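Local coordinates for putative glycosyltransferase (GalT1) (Streptococcus parasanguinis, PDB 4PHR), which probably acts as a glycosyltransferase, its GT-D domain binding UDP in the presence of manganese, at residues A[16-19]-A[20-23]. Sequence-based numbering, arbitrary orientation.
Sequences PILE and SLKY
Lys22 CD lies above one face of the Glu19 carboxylate but off toward its oxygen side, 3.8 Å from Glu19 OE2. Lys22 NZ is on the same side of the plane, lower and also beyond the oxygens. It comes in at a tilt, 3.5 Å from Glu19 OE1 and 3.7 Å from OE2. The two side chains run alongside each other. Glu19 bends at chi2 (-56°), which carries its carboxylate beside the extended lysine chain. The result is a salt bridge three residues apart, whose single hydrogen bond, NZ to OE1, is weak. The ring of Tyr23 leads away from residues 16-19, and its OH is hydrogen-bonded to Asp69 O.

This is the first part of helix 17-27, which leads into strand 30-33, an outer strand of the three-stranded parallel sheet in this GT-D-fold protein. Pro16 holds the N-cap position. Pro16 O takes the N-H of Ser20, N to O 2.9 Å, nearly straight at 166°. The carbonyls of Ile17, Leu18 and Glu19 then accept from Leu21, Lys22 and Tyr23 in turn. Ser20 is buried, and its OG is hydrogen-bonded to Leu15 O and Ser116 N, so it ties the helix to strand 115-116.

On the apolar side, Ile17 CG2 and Leu21 CD1 meet at 3.9 Å, with the side chains side by side. Leu18 and Leu21 also rest on helix 132-140. Bound UDP is about 11 Å from the side chain of Ile17.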
ATOM      1  N   PRO A  16      -7.288   9.463   9.397  1.00 16.78           N
ATOM      2  CA  PRO A  16      -7.956   8.246   8.913  1.00 17.36           C
ATOM      3  C   PRO A  16      -8.228   8.304   7.411  1.00 17.54           C
ATOM      4  O   PRO A  16      -8.110   9.372   6.805  1.00 19.09           O
ATOM      5  CB  PRO A  16      -9.263   8.212   9.707  1.00 18.04           C
ATOM      6  CG  PRO A  16      -9.480   9.619  10.153  1.00 29.76           C
ATOM      7  CD  PRO A  16      -8.121  10.226  10.342  1.00 18.99           C
ATOM      8  N   ILE A  17      -8.589   7.160   6.836  1.00 17.79           N
ATOM      9  CA  ILE A  17      -8.758   7.006   5.392  1.00 18.35           C
ATOM     10  C   ILE A  17      -9.316   8.221   4.641  1.00 19.91           C
ATOM     11  O   ILE A  17      -8.683   8.723   3.715  1.00 20.39           O
ATOM     12  CB  ILE A  17      -9.619   5.766   5.054  1.00 23.13           C
ATOM     13  CG1 ILE A  17      -8.904   4.484   5.477  1.00 24.55           C
ATOM     14  CG2 ILE A  17      -9.908   5.713   3.568  1.00 23.37           C
ATOM     15  CD1 ILE A  17      -9.803   3.261   5.463  1.00 26.30           C
ATOM     16  N   LEU A  18     -10.501   8.691   5.014  1.00 24.24           N
ATOM     17  CA  LEU A  18     -11.146   9.731   4.212  1.00 26.01           C
ATOM     18  C   LEU A  18     -10.414  11.055   4.305  1.00 26.04           C
ATOM     19  O   LEU A  18     -10.384  11.833   3.351  1.00 29.26           O
ATOM     20  CB  LEU A  18     -12.613   9.915   4.595  1.00 31.69           C
ATOM     21  CG  LEU A  18     -13.567   8.909   3.959  1.00 34.17           C
ATOM     22  CD1 LEU A  18     -14.984   9.157   4.440  1.00 32.27           C
ATOM     23  CD2 LEU A  18     -13.485   8.954   2.430  1.00 32.16           C
ATOM     24  N   GLU A  19      -9.826  11.307   5.469  1.00 23.86           N
ATOM     25  CA  GLU A  19      -9.055  12.520   5.683  1.00 21.41           C
ATOM     26  C   GLU A  19      -7.734  12.450   4.924  1.00 20.68           C
ATOM     27  O   GLU A  19      -7.281  13.445   4.358  1.00 25.08           O
ATOM     28  CB  GLU A  19      -8.812  12.734   7.177  1.00 21.78           C
ATOM     29  CG  GLU A  19     -10.087  12.715   8.022  1.00 26.37           C
ATOM     30  CD  GLU A  19     -11.127  13.727   7.563  1.00 32.74           C
ATOM     31  OE1 GLU A  19     -12.335  13.433   7.691  1.00 48.70           O
ATOM     32  OE2 GLU A  19     -10.741  14.816   7.088  1.00 34.01           O
ATOM     33  N   SER A  20      -7.117  11.267   4.912  1.00 17.55           N
ATOM     34  CA  SER A  20      -5.900  11.055   4.125  1.00 19.26           C
ATOM     35  C   SER A  20      -6.157  11.315   2.652  1.00 21.07           C
ATOM     36  O   SER A  20      -5.353  11.949   1.971  1.00 21.34           O
ATOM     37  CB  SER A  20      -5.360   9.633   4.303  1.00 16.01           C
ATOM     38  OG  SER A  20      -4.692   9.519   5.541  1.00 17.31           O
ATOM     39  N   LEU A  21      -7.286  10.824   2.166  1.00 22.83           N
ATOM     40  CA  LEU A  21      -7.627  11.000   0.760  1.00 24.74           C
ATOM     41  C   LEU A  21      -7.852  12.473   0.412  1.00 28.33           C
ATOM     42  O   LEU A  21      -7.455  12.932  -0.662  1.00 29.82           O
ATOM     43  CB  LEU A  21      -8.842  10.150   0.397  1.00 26.90           C
ATOM     44  CG  LEU A  21      -8.521   8.651   0.347  1.00 28.41           C
ATOM     45  CD1 LEU A  21      -9.794   7.812   0.291  1.00 32.33           C
ATOM     46  CD2 LEU A  21      -7.589   8.318  -0.827  1.00 29.70           C
ATOM     47  N   LYS A  22      -8.474  13.223   1.322  1.00 28.06           N
ATOM     48  CA  LYS A  22      -8.688  14.650   1.084  1.00 30.76           C
ATOM     49  C   LYS A  22      -7.347  15.357   0.984  1.00 30.12           C
ATOM     50  O   LYS A  22      -7.153  16.236   0.145  1.00 35.74           O
ATOM     51  CB  LYS A  22      -9.528  15.281   2.200  1.00 30.24           C
ATOM     52  CG  LYS A  22     -10.984  14.860   2.185  1.00 31.77           C
ATOM     53  CD  LYS A  22     -11.683  15.264   3.473  1.00 38.80           C
ATOM     54  CE  LYS A  22     -13.147  14.869   3.449  1.00 44.80           C
ATOM     55  NZ  LYS A  22     -13.725  14.818   4.822  1.00 48.36           N
ATOM     56  N   TYR A  23      -6.420  14.959   1.847  1.00 29.56           N
ATOM     57  CA  TYR A  23      -5.072  15.503   1.832  1.00 25.09           C
ATOM     58  C   TYR A  23      -4.374  15.235   0.498  1.00 27.21           C
ATOM     59  O   TYR A  23      -3.783  16.129  -0.099  1.00 30.93           O
ATOM     60  CB  TYR A  23      -4.261  14.905   2.982  1.00 27.56           C
ATOM     61  CG  TYR A  23      -2.852  15.431   3.106  1.00 25.58           C
ATOM     62  CD1 TYR A  23      -1.871  15.081   2.188  1.00 26.08           C
ATOM     63  CD2 TYR A  23      -2.496  16.261   4.159  1.00 29.49           C
ATOM     64  CE1 TYR A  23      -0.581  15.546   2.308  1.00 25.07           C
ATOM     65  CE2 TYR A  23      -1.212  16.737   4.287  1.00 29.45           C
ATOM     66  CZ  TYR A  23      -0.256  16.381   3.363  1.00 28.62           C
ATOM     67  OH  TYR A  23       1.028  16.849   3.490  1.00 37.21           O
TER